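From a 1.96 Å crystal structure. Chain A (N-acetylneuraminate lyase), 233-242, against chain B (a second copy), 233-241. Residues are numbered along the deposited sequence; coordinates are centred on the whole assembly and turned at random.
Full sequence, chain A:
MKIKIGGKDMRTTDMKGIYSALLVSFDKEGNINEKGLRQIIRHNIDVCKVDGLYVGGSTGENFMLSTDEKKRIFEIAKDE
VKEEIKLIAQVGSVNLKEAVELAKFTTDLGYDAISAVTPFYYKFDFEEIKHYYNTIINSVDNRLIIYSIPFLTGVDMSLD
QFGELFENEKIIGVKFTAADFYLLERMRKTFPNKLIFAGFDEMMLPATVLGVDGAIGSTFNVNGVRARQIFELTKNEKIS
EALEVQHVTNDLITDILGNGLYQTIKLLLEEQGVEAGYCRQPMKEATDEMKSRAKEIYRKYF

Chain A, residues 233-242: LTKNEKISEA
Chain B 233-241: LTKNEKISE

The same helix–turn–helix corner from two copies of N-acetylneuraminate lyase meets its counterpart about an approximate twofold relation, with Glu A237 facing Glu B237 (CA to CA 5.7 Å), and the two stretches bury 370 Å² in total. In each chain residues 233-235 end one helix, 236-238 form the turn, and a second helix starts at residue 239. In chain A, helical phi/psi, already at -60/-21 in Lys A235, is first left at Asn A236 (-97/6); in chain B, Lys B235 (-67/-25) and Asn B236 (-92/3) precede Glu B237, the first residue to leave it. Phi is positive at Glu A237 (65/22) and Glu B237 (66/25). The turn is fastened by Lys A238 N to Leu A233 O (2.8 Å) and Glu A237 N to Thr A234 O (2.7 Å); in chain B, Lys B238 N to Leu B233 O (2.8 Å) and Glu B237 N to Thr B234 O (2.9 Å) complete a Schellman motif. Lys A238 (-97/74) and Lys B238 (-96/67) occupy the N-cap positions.

Apolar packing centres on the two isoleucines, whose CA-to-CB bonds point toward the opposing stretch. Both adopt the m,t rotamer, which extends the delta carbons until Ile A239 CD1 lies 3.2 Å from Ile B239 CD1, a tight approach. The same methyls reach the preceding helix ends: Ile A239 CD1 is 3.8 Å from Thr B234 O, and Ile B239 CD1 is 3.9 Å from Thr A234 O. Isoleucine suits this buried site because it brings a methyl to the partner without a polar group to satisfy. The buried threonines, both m, have their OG1 atoms hydrogen-bonded elsewhere in the structure.

Polar contacts come from Glu A237 and Glu B237, each with chi1 m, chi2 t and chi3 near -50°, which carry the carboxylates across to the start of the opposing helix. Ile A239 N donates a weak hydrogen bond to Glu B237 OE2 (3.1 Å, 125° at the hydrogen), and that oxygen is also 3.5 Å from Ser A240 N. Reciprocally, Glu A237 OE2 lies 3.4 Å from Ile B239 N and 3.8 Å from Ser B240 N. An acidic group suits the amino end of a helix, where backbone NH groups point outward.

The arrangement also brings acceptors together: Glu A237 O is 3.3 Å from Glu B237 OE1, and Glu A237 OE2 is 3.3 Å from Glu B237 O. Neither pair can hydrogen bond without a proton. The lysine side chains start away from the contact; Lys B238 (m,t,p,t) instead forms a salt bridge within its own chain, NZ to Glu B241 OE1 at 2.8 Å.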

# COMPACT_ATOMS: atom_id res chain seq x y z
N LEU A 233 8.79 12.79 -32.60
CA LEU A 233 8.97 11.59 -33.41
C LEU A 233 7.68 10.76 -33.30
O LEU A 233 7.21 10.20 -34.29
CB LEU A 233 10.15 10.77 -32.90
CG LEU A 233 11.54 11.29 -33.26
CD1 LEU A 233 12.58 10.62 -32.37
CD2 LEU A 233 11.83 11.04 -34.74
N THR A 234 7.13 10.69 -32.09
CA THR A 234 5.91 9.94 -31.85
C THR A 234 4.74 10.50 -32.66
O THR A 234 4.05 9.76 -33.35
CB THR A 234 5.51 9.93 -30.35
OG1 THR A 234 6.54 9.29 -29.58
CG2 THR A 234 4.21 9.17 -30.15
N LYS A 235 4.53 11.81 -32.59
CA LYS A 235 3.44 12.44 -33.34
C LYS A 235 3.62 12.21 -34.84
O LYS A 235 2.66 12.32 -35.61
CB LYS A 235 3.37 13.94 -33.05
CG LYS A 235 3.20 14.29 -31.57
CD LYS A 235 2.19 13.37 -30.87
CE LYS A 235 0.79 13.47 -31.48
NZ LYS A 235 -0.12 12.41 -30.93
N ASN A 236 4.85 11.91 -35.25
CA ASN A 236 5.16 11.65 -36.66
C ASN A 236 5.16 10.15 -36.94
O ASN A 236 5.51 9.71 -38.04
CB ASN A 236 6.53 12.25 -37.01
CG ASN A 236 6.43 13.70 -37.43
OD1 ASN A 236 6.05 14.00 -38.56
ND2 ASN A 236 6.75 14.61 -36.51
N GLU A 237 4.77 9.37 -35.94
CA GLU A 237 4.68 7.92 -36.03
C GLU A 237 6.00 7.20 -36.24
O GLU A 237 6.03 6.07 -36.73
CB GLU A 237 3.70 7.53 -37.13
CG GLU A 237 2.32 8.13 -36.94
CD GLU A 237 1.27 7.47 -37.80
OE1 GLU A 237 1.50 7.34 -39.01
OE2 GLU A 237 0.22 7.07 -37.26
N LYS A 238 7.10 7.84 -35.87
CA LYS A 238 8.40 7.22 -36.00
C LYS A 238 8.71 6.64 -34.62
O LYS A 238 9.52 7.18 -33.87
CB LYS A 238 9.43 8.27 -36.43
CG LYS A 238 9.15 8.80 -37.84
CD LYS A 238 10.06 9.95 -38.24
CE LYS A 238 9.72 10.44 -39.65
NZ LYS A 238 10.54 11.61 -40.08
N ILE A 239 8.03 5.54 -34.31
CA ILE A 239 8.13 4.86 -33.02
C ILE A 239 9.45 4.19 -32.69
O ILE A 239 9.89 4.24 -31.54
CB ILE A 239 7.04 3.79 -32.86
CG1 ILE A 239 5.66 4.41 -33.04
CG2 ILE A 239 7.14 3.17 -31.47
CD1 ILE A 239 4.54 3.39 -32.96
N SER A 240 10.06 3.52 -33.66
CA SER A 240 11.33 2.85 -33.40
C SER A 240 12.33 3.90 -32.93
O SER A 240 13.07 3.68 -31.98
CB SER A 240 11.86 2.17 -34.67
OG SER A 240 10.93 1.21 -35.13
N GLU A 241 12.33 5.04 -33.61
CA GLU A 241 13.22 6.14 -33.26
C GLU A 241 12.88 6.72 -31.89
O GLU A 241 13.77 6.95 -31.07
CB GLU A 241 13.14 7.25 -34.32
CG GLU A 241 13.70 6.88 -35.69
CD GLU A 241 12.76 6.01 -36.51
OE1 GLU A 241 13.16 5.59 -37.62
OE2 GLU A 241 11.62 5.74 -36.06
N ALA A 242 11.59 6.94 -31.63
CA ALA A 242 11.16 7.50 -30.35
C ALA A 242 11.60 6.59 -29.20
O ALA A 242 12.08 7.07 -28.17
CB ALA A 242 9.65 7.67 -30.34
N LEU B 233 -1.00 -3.05 -35.91
CA LEU B 233 -1.10 -1.67 -36.36
C LEU B 233 0.07 -0.89 -35.76
O LEU B 233 0.70 -0.08 -36.43
CB LEU B 233 -2.42 -1.04 -35.91
CG LEU B 233 -3.67 -1.48 -36.68
CD1 LEU B 233 -4.92 -0.94 -36.00
CD2 LEU B 233 -3.58 -0.98 -38.12
N THR B 234 0.35 -1.15 -34.48
CA THR B 234 1.44 -0.46 -33.80
C THR B 234 2.80 -0.85 -34.40
O THR B 234 3.67 0.01 -34.57
CB THR B 234 1.44 -0.75 -32.29
OG1 THR B 234 0.17 -0.38 -31.74
CG2 THR B 234 2.52 0.06 -31.60
N LYS B 235 2.97 -2.12 -34.72
CA LYS B 235 4.22 -2.57 -35.31
C LYS B 235 4.35 -1.95 -36.70
O LYS B 235 5.46 -1.79 -37.21
CB LYS B 235 4.26 -4.10 -35.41
CG LYS B 235 4.16 -4.81 -34.06
CD LYS B 235 5.25 -4.37 -33.10
CE LYS B 235 6.64 -4.67 -33.67
NZ LYS B 235 7.73 -4.19 -32.76
N ASN B 236 3.22 -1.60 -37.31
CA ASN B 236 3.24 -0.96 -38.63
C ASN B 236 3.26 0.55 -38.49
O ASN B 236 3.22 1.27 -39.47
CB ASN B 236 2.01 -1.37 -39.45
CG ASN B 236 2.11 -2.79 -39.96
OD1 ASN B 236 3.13 -3.20 -40.51
ND2 ASN B 236 1.03 -3.56 -39.80
N GLU B 237 3.32 1.01 -37.24
CA GLU B 237 3.36 2.42 -36.90
C GLU B 237 2.10 3.23 -37.23
O GLU B 237 2.17 4.44 -37.40
CB GLU B 237 4.60 3.09 -37.51
CG GLU B 237 5.89 2.41 -37.06
CD GLU B 237 7.14 3.18 -37.42
OE1 GLU B 237 7.27 3.59 -38.59
OE2 GLU B 237 7.99 3.36 -36.53
N LYS B 238 0.96 2.56 -37.30
CA LYS B 238 -0.33 3.23 -37.54
C LYS B 238 -0.94 3.45 -36.15
O LYS B 238 -1.96 2.86 -35.80
CB LYS B 238 -1.25 2.35 -38.40
CG LYS B 238 -0.77 2.17 -39.84
CD LYS B 238 -1.71 1.26 -40.64
CE LYS B 238 -3.15 1.81 -40.68
NZ LYS B 238 -4.10 0.93 -41.44
N ILE B 239 -0.30 4.32 -35.38
CA ILE B 239 -0.67 4.65 -34.01
C ILE B 239 -2.06 5.25 -33.81
O ILE B 239 -2.73 4.97 -32.81
CB ILE B 239 0.35 5.63 -33.43
CG1 ILE B 239 1.75 5.04 -33.55
CG2 ILE B 239 0.04 5.91 -31.99
CD1 ILE B 239 2.83 6.05 -33.23
N SER B 240 -2.48 6.11 -34.73
CA SER B 240 -3.78 6.75 -34.61
C SER B 240 -4.86 5.69 -34.65
O SER B 240 -5.75 5.66 -33.80
CB SER B 240 -3.98 7.76 -35.74
OG SER B 240 -5.31 8.24 -35.73
N GLU B 241 -4.77 4.81 -35.64
CA GLU B 241 -5.75 3.73 -35.78
C GLU B 241 -5.64 2.75 -34.61
O GLU B 241 -6.65 2.26 -34.11
CB GLU B 241 -5.51 3.00 -37.10
CG GLU B 241 -6.72 2.21 -37.59
CD GLU B 241 -6.50 1.58 -38.95
OE1 GLU B 241 -5.95 2.27 -39.84
OE2 GLU B 241 -6.88 0.41 -39.14